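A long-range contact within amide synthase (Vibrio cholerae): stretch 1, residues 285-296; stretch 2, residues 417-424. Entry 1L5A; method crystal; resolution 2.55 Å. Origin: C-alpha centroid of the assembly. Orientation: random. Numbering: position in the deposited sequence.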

# COMPACT_ATOMS: atom_id res chain seq x y z
N SER A 285 -12.83 28.98 3.54
CA SER A 285 -13.21 30.38 3.51
C SER A 285 -12.50 31.09 2.35
O SER A 285 -11.40 30.70 1.96
CB SER A 285 -12.83 31.06 4.82
OG SER A 285 -13.04 32.46 4.73
N ALA A 286 -13.13 32.13 1.82
CA ALA A 286 -12.53 32.89 0.72
C ALA A 286 -11.79 34.11 1.27
O ALA A 286 -11.04 34.77 0.54
CB ALA A 286 -13.61 33.33 -0.26
N GLN A 287 -11.99 34.39 2.55
CA GLN A 287 -11.37 35.53 3.21
C GLN A 287 -9.88 35.31 3.47
O GLN A 287 -9.47 34.25 3.93
CB GLN A 287 -12.10 35.83 4.53
N GLN A 288 -9.07 36.33 3.16
CA GLN A 288 -7.62 36.26 3.36
C GLN A 288 -6.94 35.16 2.56
O GLN A 288 -6.17 34.38 3.12
CB GLN A 288 -7.29 36.05 4.85
CG GLN A 288 -6.87 37.31 5.60
CD GLN A 288 -8.02 37.94 6.36
OE1 GLN A 288 -8.96 38.46 5.76
NE2 GLN A 288 -7.96 37.88 7.68
N THR A 289 -7.20 35.10 1.27
CA THR A 289 -6.59 34.08 0.44
C THR A 289 -6.76 34.45 -1.00
O THR A 289 -7.71 35.13 -1.37
CB THR A 289 -7.26 32.71 0.61
OG1 THR A 289 -7.31 32.36 2.00
CG2 THR A 289 -6.47 31.64 -0.14
N SER A 290 -5.84 33.96 -1.82
CA SER A 290 -5.90 34.22 -3.24
C SER A 290 -6.69 33.10 -3.89
O SER A 290 -6.82 32.01 -3.33
CB SER A 290 -4.48 34.25 -3.82
OG SER A 290 -3.72 33.16 -3.34
N LEU A 291 -7.24 33.38 -5.07
CA LEU A 291 -8.00 32.39 -5.82
C LEU A 291 -7.06 31.20 -6.01
O LEU A 291 -7.45 30.04 -5.82
CB LEU A 291 -8.40 32.97 -7.18
CG LEU A 291 -8.92 32.04 -8.27
CD1 LEU A 291 -10.33 31.58 -7.94
CD2 LEU A 291 -8.91 32.77 -9.61
N GLY A 292 -5.82 31.51 -6.38
CA GLY A 292 -4.83 30.48 -6.60
C GLY A 292 -4.67 29.60 -5.38
O GLY A 292 -4.66 28.38 -5.49
N ASN A 293 -4.55 30.21 -4.21
CA ASN A 293 -4.41 29.42 -3.01
C ASN A 293 -5.73 28.71 -2.67
O ASN A 293 -5.74 27.65 -2.03
CB ASN A 293 -3.96 30.30 -1.84
N TYR A 294 -6.85 29.27 -3.12
CA TYR A 294 -8.14 28.66 -2.84
C TYR A 294 -8.26 27.33 -3.58
O TYR A 294 -8.55 26.29 -2.99
CB TYR A 294 -9.28 29.59 -3.26
CG TYR A 294 -10.60 29.19 -2.63
CD1 TYR A 294 -10.88 29.53 -1.31
CD2 TYR A 294 -11.54 28.43 -3.34
CE1 TYR A 294 -12.07 29.10 -0.70
CE2 TYR A 294 -12.73 28.00 -2.74
CZ TYR A 294 -12.99 28.34 -1.42
OH TYR A 294 -14.14 27.91 -0.81
N LEU A 295 -8.04 27.37 -4.89
CA LEU A 295 -8.11 26.15 -5.68
C LEU A 295 -7.14 25.07 -5.16
O LEU A 295 -7.56 23.94 -4.86
CB LEU A 295 -7.81 26.48 -7.15
CG LEU A 295 -8.79 27.48 -7.80
CD1 LEU A 295 -8.51 27.61 -9.31
CD2 LEU A 295 -10.23 26.98 -7.57
N LYS A 296 -5.85 25.42 -5.02
CA LYS A 296 -4.86 24.47 -4.53
C LYS A 296 -5.27 23.84 -3.21
O LYS A 296 -5.27 22.62 -3.08
CB LYS A 296 -3.50 25.14 -4.38
N ARG A 417 -1.87 36.00 -13.15
CA ARG A 417 -2.41 37.24 -12.60
C ARG A 417 -3.78 37.00 -11.98
O ARG A 417 -4.06 37.49 -10.88
CB ARG A 417 -2.47 38.30 -13.71
CG ARG A 417 -1.10 38.83 -14.12
CD ARG A 417 -1.15 39.75 -15.33
NE ARG A 417 -1.85 41.00 -15.05
CZ ARG A 417 -2.02 41.97 -15.95
NH1 ARG A 417 -1.55 41.82 -17.19
NH2 ARG A 417 -2.68 43.07 -15.62
N LEU A 418 -4.63 36.24 -12.68
CA LEU A 418 -5.97 35.94 -12.18
C LEU A 418 -5.91 35.12 -10.89
O LEU A 418 -6.68 35.35 -9.95
CB LEU A 418 -6.78 35.18 -13.23
CG LEU A 418 -8.24 34.94 -12.86
CD1 LEU A 418 -8.94 36.29 -12.66
CD2 LEU A 418 -8.94 34.13 -13.94
N LEU A 419 -4.99 34.16 -10.83
CA LEU A 419 -4.83 33.33 -9.64
C LEU A 419 -4.27 34.21 -8.54
O LEU A 419 -4.36 33.89 -7.35
CB LEU A 419 -3.88 32.17 -9.92
CG LEU A 419 -4.52 31.06 -10.76
CD1 LEU A 419 -3.46 30.04 -11.15
CD2 LEU A 419 -5.65 30.41 -9.96
N ALA A 420 -3.70 35.33 -8.96
CA ALA A 420 -3.10 36.30 -8.05
C ALA A 420 -4.15 37.07 -7.26
O ALA A 420 -3.97 37.32 -6.07
CB ALA A 420 -2.22 37.26 -8.83
N GLU A 421 -5.25 37.45 -7.91
CA GLU A 421 -6.30 38.21 -7.23
C GLU A 421 -6.85 37.42 -6.05
O GLU A 421 -6.70 36.20 -5.98
CB GLU A 421 -7.45 38.55 -8.19
CG GLU A 421 -7.03 39.27 -9.47
CD GLU A 421 -8.19 40.02 -10.14
OE1 GLU A 421 -9.30 39.45 -10.25
OE2 GLU A 421 -7.98 41.18 -10.57
N PRO A 422 -7.49 38.11 -5.09
CA PRO A 422 -8.08 37.46 -3.90
C PRO A 422 -9.22 36.51 -4.29
O PRO A 422 -9.88 36.70 -5.31
CB PRO A 422 -8.57 38.65 -3.07
CG PRO A 422 -7.63 39.76 -3.47
CD PRO A 422 -7.56 39.57 -4.96
N ALA A 423 -9.45 35.48 -3.48
CA ALA A 423 -10.50 34.51 -3.77
C ALA A 423 -11.87 35.19 -3.90
O ALA A 423 -12.62 34.94 -4.84
CB ALA A 423 -10.55 33.45 -2.67
N ALA A 424 -12.16 36.07 -2.94
CA ALA A 424 -13.42 36.81 -2.91
C ALA A 424 -13.58 37.75 -4.11
O ALA A 424 -12.82 37.61 -5.10
CB ALA A 424 -13.52 37.60 -1.61

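The first turn of a helix poses a standing problem in protein architecture: its leading amide groups have no preceding carbonyls within the helix to bond to. The contact between residues 285-296 and 417-424 of this amide synthase illustrates one solution, in which the amides are shared between a local cap and a distant segment of the same chain.

The helix of the first stretch starts at L291, just after S290. Two of its early amides are satisfied across the interface. L291 N donates to E421 O at 3.0 Å, almost linearly (171°), and G292 N donates to L419 O, also at 3.0 Å but more bent, at 150°. The third need is met locally: N293 N donates to S290 OG at 3.2 Å, a capping bond for which the p rotamer of the serine (chi1 46°) places the hydroxyl. From Y294 onward the acceptors are local: Y294 N bonds to S290 O of the cap residue at 2.7 Å, and L295 N to L291 O at 2.9 Å.

The acceptors for the two cross-interface bonds, L419 O and E421 O, lie in the second stretch; the carbonyls near the C-terminal end of a helix, like the amides near the beginning of one, often need partners from outside. The exchange is reciprocal, for A423 N donates back to T289 O at 2.8 Å and 172°, the shortest of the three bonds between the stretches. Together with the bond from L291 N to E421 O, it brackets S290 and P422, whose backbones form a single beta bridge with CA atoms 4.0 Å apart. Proline suits this position because its nitrogen has no hydrogen to leave unsatisfied, and the bonds on the neighboring residues do not require one. Supplementary CA-H...O contacts run from P422 CA to T289 O and from S290 CA to E421 O, both 3.5 Å. Not every close polar pair is a bond: L291 N and A423 N lie 3.4 Å apart, but both are donors, and each is directed to its own carbonyl.

At one point the close approach leaves no room for a side chain. A CB on G292 would point toward the other stretch and lie only 2.9 Å from L419 O, the very atom its amide must reach. A423 is buried, and its methyl packs into the contact: its CB lies 3.5 Å from A286 O, 3.9 Å from A286 CB and 4.1 Å from Y294 CB.

Leucines fill the apolar space beside these backbone hydrogen bonds. L291, buried in a t,p conformation, sets CD2 4.0 Å from L418 CG and CG 4.0 Å from L419 CD2. The CA-to-CB bond of L419 points sideways, yet the end of its side chain comes nearer, bringing CD2 within 4.1 Å of L295 CD1 as well. Altogether 475 Å² is buried, counting both sides. The general lesson is that main-chain hydrogen bonds can set the register of a long-range contact, while glycine, alanine and leucine supply the clearance and packing around them.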